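Local atomic coordinates of peroxisomal membrane protein LPX1 (PDB entry 2Y6U), a protein that hydrolyses ester bonds of lipids in the peroxisome, with acyl esterase, lipase and phospholipase A activity. Residues P190-E194 against N195-S199; Q259-N262 against L263-Y266; Y266-M269 against Q270-P274. All coordinates share one frame; numbering follows the deposited sequence. Where two conformers were deposited one is given.

Interaction 1: P190-E194 against N195-S199; sequences PQIPE and NLYNS
Pro193 and Tyr197 form the first turn of helix 194-202, with Pro193, the last residue of the short strand 192-193, at the N-cap position. Tyr197 N donates to Pro193 O at 3.1 Å, in the plane of the carbonyl and nearly straight, with an N-H...O angle of 165°. One residue on, Asn198 N donates to Glu194 O at 3.0 Å. These are i to i+4 bonds, so the alpha-helical pattern starts at the capping proline itself.

The side chains divide between two sides of this turn. Ile192, the last residue before the cap, reaches forward over the helix start. Its CG1 lies anti to the backbone N (chi1 -170°) and the chain runs on extended, which carries CD1 to 4.1 Å from Leu196 CD2. The two side chains meet at about a right angle. The other branch, Ile192 CG2, sits 4.3 Å from Tyr197 CB and approaches the ring obliquely. The Pro193 ring adds to this apolar patch, with CG 4.3 Å from Leu196 CB.

Glu194 and Asn198 are one turn apart and lie side by side, pointing the same way. Their closest side-chain approach is Glu194 CG to Asn198 ND2, 3.8 Å. The carboxylate and amide planes are 68° apart, so the groups do not stack.

The turn lies at the dimer interface. Ile192 and Pro193 pair in a parallel beta ladder with a strand of the second subunit, and Tyr197 packs on Lys375 of that subunit. Within its own chain, Ile192 also touches Tyr266, in the loop between helices 259-264 and 273-279. The strand and the helix start thus touch both that loop and the partner subunit.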
# COMPACT_ATOMS: atom_id res chain seq x y z
N PRO A 190 -8.61 -21.39 2.59
CA PRO A 190 -7.64 -21.79 3.59
C PRO A 190 -7.62 -23.31 3.86
O PRO A 190 -8.67 -23.97 3.94
CB PRO A 190 -8.03 -20.96 4.82
CG PRO A 190 -9.39 -20.48 4.59
CD PRO A 190 -9.69 -20.55 3.13
N GLN A 191 -6.44 -23.86 4.03
CA GLN A 191 -6.26 -25.32 4.24
C GLN A 191 -4.98 -25.62 4.99
O GLN A 191 -3.99 -24.84 4.94
CB GLN A 191 -6.29 -26.08 2.89
CG GLN A 191 -7.73 -26.11 2.28
CD GLN A 191 -8.00 -27.28 1.38
OE1 GLN A 191 -7.08 -27.78 0.70
NE2 GLN A 191 -9.26 -27.75 1.36
N ILE A 192 -5.00 -26.70 5.73
CA ILE A 192 -3.82 -27.17 6.38
C ILE A 192 -3.96 -28.70 6.49
O ILE A 192 -5.03 -29.16 6.77
CB ILE A 192 -3.62 -26.57 7.79
CG1 ILE A 192 -2.23 -26.94 8.30
CG2 ILE A 192 -4.70 -27.07 8.78
CD1 ILE A 192 -1.71 -26.18 9.59
N PRO A 193 -2.86 -29.47 6.26
CA PRO A 193 -3.00 -30.92 6.45
C PRO A 193 -3.07 -31.24 7.94
O PRO A 193 -2.40 -30.60 8.74
CB PRO A 193 -1.74 -31.54 5.77
CG PRO A 193 -0.97 -30.54 5.25
CD PRO A 193 -1.62 -29.13 5.53
N GLU A 194 -3.91 -32.19 8.30
CA GLU A 194 -4.14 -32.60 9.67
C GLU A 194 -2.87 -32.97 10.40
O GLU A 194 -2.66 -32.53 11.54
CB GLU A 194 -5.14 -33.75 9.71
CG GLU A 194 -5.51 -34.24 11.10
CD GLU A 194 -6.62 -35.28 11.10
OE1 GLU A 194 -7.05 -35.77 10.01
OE2 GLU A 194 -7.06 -35.61 12.22
N ASN A 195 -2.03 -33.80 9.79
CA ASN A 195 -0.74 -34.19 10.42
C ASN A 195 0.11 -32.95 10.78
O ASN A 195 0.70 -32.88 11.85
CB ASN A 195 0.08 -35.14 9.52
CG ASN A 195 -0.51 -36.53 9.42
OD1 ASN A 195 -1.35 -36.95 10.21
ND2 ASN A 195 -0.03 -37.28 8.43
N LEU A 196 0.19 -31.97 9.89
CA LEU A 196 0.93 -30.74 10.19
C LEU A 196 0.30 -29.99 11.37
O LEU A 196 1.02 -29.50 12.24
CB LEU A 196 1.08 -29.79 8.97
CG LEU A 196 1.84 -28.47 9.20
CD1 LEU A 196 3.31 -28.76 9.68
CD2 LEU A 196 1.82 -27.42 8.02
N TYR A 197 -1.02 -29.84 11.38
CA TYR A 197 -1.75 -29.14 12.47
C TYR A 197 -1.45 -29.75 13.84
O TYR A 197 -1.09 -29.06 14.79
CB TYR A 197 -3.26 -29.23 12.23
CG TYR A 197 -4.07 -28.53 13.31
CD1 TYR A 197 -4.34 -27.15 13.23
CD2 TYR A 197 -4.57 -29.23 14.42
CE1 TYR A 197 -5.10 -26.49 14.19
CE2 TYR A 197 -5.32 -28.58 15.40
CZ TYR A 197 -5.56 -27.18 15.28
OH TYR A 197 -6.30 -26.51 16.24
N ASN A 198 -1.60 -31.08 13.91
CA ASN A 198 -1.45 -31.85 15.14
C ASN A 198 -0.04 -31.68 15.72
O ASN A 198 0.14 -31.50 16.93
CB ASN A 198 -1.76 -33.34 14.92
CG ASN A 198 -3.27 -33.62 14.81
OD1 ASN A 198 -4.10 -32.80 15.23
ND2 ASN A 198 -3.61 -34.82 14.30
N SER A 199 0.94 -31.70 14.83
CA SER A 199 2.32 -31.66 15.26
C SER A 199 2.72 -30.26 15.65
O SER A 199 3.51 -30.08 16.57
CB SER A 199 3.22 -32.24 14.16
OG SER A 199 4.44 -31.54 14.07

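Interaction 2: Q259-N262 against L263-Y266; sequences QAQN and LLCY
Gln259 and Leu263 span the first turn of the short helix 259-264, which is followed by Cys265 and Tyr266. Leu263 N gives its hydrogen to Gln259 O at 3.0 Å, and Leu264 N to Ala260 O at 2.9 Å. The pattern then tightens. Cys265 N bonds to Asn262 O at 3.0 Å, an i to i+3 step, and its bond to Gln261 O is weak. Tyr266 N is taken up by Leu263 O.

The glutamine ends find partners outside the turn. Gln259 NE2 bonds to Thr204 OG1. Gln261 OE1 accepts from Asn96 ND2, and Gln261 NE2 donates to Gly109 O. Leu264 CD1 packs against this held amide, 3.7 Å from Gln261 NE2.

Asn262 and Tyr266 lie side by side, amide and ring planes 23° apart. Asn262 CG is anti to the backbone N (chi1 -158°), which directs OD1 along the ring edge. Asn262 O also meets that edge near the ring plane, 3.2 Å from Tyr266 CD2. One water joins the two polar ends: it donates to Asn262 OD1 at 2.6 Å and is hydrogen-bonded to Tyr266 OH at the same distance.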
# COMPACT_ATOMS: atom_id res chain seq x y z
N GLN A 259 -1.66 -19.83 21.40
CA GLN A 259 -1.55 -21.01 20.58
C GLN A 259 -2.46 -20.92 19.34
O GLN A 259 -2.05 -21.29 18.28
CB GLN A 259 -1.95 -22.28 21.34
CG GLN A 259 -1.81 -23.54 20.49
CD GLN A 259 -1.87 -24.83 21.32
OE1 GLN A 259 -2.75 -25.01 22.11
NE2 GLN A 259 -0.89 -25.70 21.15
N ALA A 260 -3.72 -20.52 19.51
CA ALA A 260 -4.61 -20.40 18.33
C ALA A 260 -4.06 -19.49 17.26
O ALA A 260 -4.13 -19.80 16.05
CB ALA A 260 -6.01 -19.93 18.78
N GLN A 261 -3.45 -18.37 17.68
CA GLN A 261 -2.87 -17.38 16.71
C GLN A 261 -1.63 -17.94 16.01
O GLN A 261 -1.45 -17.74 14.81
CB GLN A 261 -2.60 -16.04 17.39
CG GLN A 261 -3.89 -15.33 17.79
CD GLN A 261 -4.73 -14.95 16.60
OE1 GLN A 261 -4.21 -14.76 15.53
NE2 GLN A 261 -6.02 -14.82 16.79
N ASN A 262 -0.90 -18.77 16.75
CA ASN A 262 0.30 -19.40 16.25
C ASN A 262 -0.16 -20.34 15.10
O ASN A 262 0.30 -20.22 13.95
CB ASN A 262 1.01 -20.14 17.41
CG ASN A 262 2.46 -20.37 17.17
OD1 ASN A 262 2.88 -20.51 16.03
ND2 ASN A 262 3.26 -20.46 18.30
N LEU A 263 -1.14 -21.19 15.40
CA LEU A 263 -1.68 -22.15 14.45
C LEU A 263 -2.26 -21.46 13.21
O LEU A 263 -2.05 -21.93 12.10
CB LEU A 263 -2.72 -23.04 15.10
CG LEU A 263 -2.11 -24.06 16.09
CD1 LEU A 263 -3.22 -24.79 16.86
CD2 LEU A 263 -1.19 -25.10 15.38
N LEU A 264 -3.01 -20.36 13.42
CA LEU A 264 -3.56 -19.59 12.32
C LEU A 264 -2.53 -19.02 11.34
O LEU A 264 -2.90 -18.66 10.20
CB LEU A 264 -4.41 -18.42 12.88
CG LEU A 264 -5.71 -18.76 13.55
CD1 LEU A 264 -6.34 -17.61 14.34
CD2 LEU A 264 -6.70 -19.37 12.53
N CYS A 265 -1.27 -18.92 11.75
CA CYS A 265 -0.23 -18.50 10.86
C CYS A 265 0.02 -19.52 9.76
O CYS A 265 0.66 -19.16 8.81
CB CYS A 265 1.09 -18.32 11.59
SG CYS A 265 1.01 -16.87 12.69
N TYR A 266 -0.44 -20.76 9.93
CA TYR A 266 -0.17 -21.86 9.05
C TYR A 266 -1.39 -22.25 8.20
O TYR A 266 -1.30 -23.17 7.43
CB TYR A 266 0.38 -23.09 9.84
CG TYR A 266 1.64 -22.77 10.58
CD1 TYR A 266 2.92 -22.91 9.95
CD2 TYR A 266 1.60 -22.28 11.87
CE1 TYR A 266 4.10 -22.56 10.62
CE2 TYR A 266 2.78 -21.89 12.55
CZ TYR A 266 4.02 -22.03 11.91
OH TYR A 266 5.15 -21.71 12.59
O HOH W 1 5.10 -21.58 15.14

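Interaction 3: Y266-M269 against Q270-P274; sequences YMNM and QTFAP
Asn268 O is gripped twice by Thr271. Thr271 OG1 donates to Asn268 O at 2.7 Å, nearly in line with the C=O bond. Thr271 N donates to the same oxygen at 3.0 Å, from above the carbonyl plane. The hydroxyl reaches it because OG1 stands between the backbone N and the carbonyl carbon (chi1 63°). Side chain and backbone of one threonine therefore fasten this 3-10 turn.

Met269 O also has two donors. Ala273 N bonds to it at 2.9 Å with a C=O...N angle of 178°, and Phe272 N at 3.2 Å from above the plane. The chain passes here from i to i+3 bonding towards the i to i+4 bonding of helix 273-279, with Phe272 at the N-cap.

The Phe272 ring folds back under the turn. Its CG is also placed between N and the carbonyl carbon (chi1 57°), which brings the ring beneath Met269. Met269 CA stands over one face, 4.2 Å from the ring centroid, as a CH-pi contact. The sulfur comes obliquely, with Met269 SD 3.9 Å from Phe272 CZ, a Met-aromatic contact. Bends at chi2 and chi3 turn the methionine end towards the helix, where Met269 CE lies 4.1 Å from Ala273 CB. The Asn268 amide stands steeply to the ring, and its ND2 bonds to Asn111 OD1.

Beyond the turn, Phe272 meets the rings of Trp114 and Phe149 and touches Ile115 of helix 114-125. Met269 also packs on Trp114. Earlier in the segment, Met267 touches Ile192 of strand 192-193 and Tyr197 of helix 194-202. The link between helices 259-264 and 273-279 is thus buried between these elements.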
# COMPACT_ATOMS: atom_id res chain seq x y z
N TYR A 266 -0.44 -20.76 9.93
CA TYR A 266 -0.17 -21.86 9.05
C TYR A 266 -1.39 -22.25 8.20
O TYR A 266 -1.30 -23.17 7.43
CB TYR A 266 0.38 -23.09 9.84
CG TYR A 266 1.64 -22.77 10.58
CD1 TYR A 266 2.92 -22.91 9.95
CD2 TYR A 266 1.60 -22.28 11.87
CE1 TYR A 266 4.10 -22.56 10.62
CE2 TYR A 266 2.78 -21.89 12.55
CZ TYR A 266 4.02 -22.03 11.91
OH TYR A 266 5.15 -21.71 12.59
N MET A 267 -2.56 -21.64 8.41
CA MET A 267 -3.82 -22.22 7.96
C MET A 267 -4.44 -21.40 6.84
O MET A 267 -5.46 -21.76 6.33
CB MET A 267 -4.79 -22.25 9.15
CG MET A 267 -4.29 -23.27 10.24
SD MET A 267 -5.21 -23.11 11.84
CE MET A 267 -6.81 -23.69 11.33
N ASN A 268 -3.81 -20.31 6.45
CA ASN A 268 -4.52 -19.29 5.62
C ASN A 268 -3.74 -18.87 4.37
O ASN A 268 -4.14 -17.89 3.71
CB ASN A 268 -4.59 -18.04 6.52
CG ASN A 268 -5.77 -17.22 6.23
OD1 ASN A 268 -6.81 -17.69 5.67
ND2 ASN A 268 -5.61 -15.91 6.48
N MET A 269 -2.66 -19.59 4.07
CA MET A 269 -1.65 -19.15 3.07
C MET A 269 -2.25 -19.01 1.73
O MET A 269 -1.88 -18.08 1.01
CB MET A 269 -0.56 -20.17 2.88
CG MET A 269 0.38 -20.27 3.94
SD MET A 269 1.60 -18.92 4.05
CE MET A 269 2.56 -18.60 2.62
N GLN A 270 -3.23 -19.84 1.39
CA GLN A 270 -3.76 -19.77 0.08
C GLN A 270 -4.53 -18.50 -0.23
O GLN A 270 -4.79 -18.17 -1.41
CB GLN A 270 -4.66 -20.97 -0.21
CG GLN A 270 -3.90 -22.27 0.05
CD GLN A 270 -3.89 -22.76 1.54
OE1 GLN A 270 -4.30 -22.05 2.56
NE2 GLN A 270 -3.41 -24.03 1.67
N THR A 271 -4.88 -17.75 0.80
CA THR A 271 -5.76 -16.60 0.54
C THR A 271 -4.88 -15.34 0.24
O THR A 271 -5.43 -14.27 -0.10
CB THR A 271 -6.64 -16.25 1.78
OG1 THR A 271 -5.73 -15.85 2.84
CG2 THR A 271 -7.51 -17.46 2.25
N PHE A 272 -3.57 -15.39 0.37
CA PHE A 272 -2.74 -14.26 0.07
C PHE A 272 -1.42 -14.57 -0.64
O PHE A 272 -0.77 -13.69 -1.18
CB PHE A 272 -2.47 -13.43 1.42
CG PHE A 272 -1.86 -14.22 2.52
CD1 PHE A 272 -0.54 -14.52 2.46
CD2 PHE A 272 -2.62 -14.72 3.60
CE1 PHE A 272 0.06 -15.31 3.38
CE2 PHE A 272 -2.01 -15.46 4.57
CZ PHE A 272 -0.65 -15.75 4.47
N ALA A 273 -0.96 -15.83 -0.61
CA ALA A 273 0.30 -16.12 -1.22
C ALA A 273 0.23 -15.87 -2.80
O ALA A 273 1.22 -15.45 -3.30
CB ALA A 273 0.80 -17.63 -0.93
N PRO A 274 -0.85 -16.17 -3.50
CA PRO A 274 -0.81 -16.01 -4.96
C PRO A 274 -0.48 -14.58 -5.39
O PRO A 274 0.26 -14.38 -6.34
CB PRO A 274 -2.21 -16.40 -5.39
CG PRO A 274 -2.50 -17.62 -4.41
CD PRO A 274 -2.07 -16.94 -3.15

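In the fold
All three contacts are local turns in the alpha/beta hydrolase part of the chain. They follow one another along the chain, and none encloses or crosses another. Interaction 1 comes first and opens helix 194-202. Interaction 2 follows much later, in helix 259-264, and runs directly into interaction 3 through the shared Tyr266. Interaction 3 closes the link to helix 273-279. Both later segments come back against the early one: Leu263 CD1 of interaction 2 packs on Tyr197 OH, and Gln270 OE1 of interaction 3 probably accepts from Gln191 N. All three touch the second subunit, where Phe374 packs on Pro190, Leu264 and Met267.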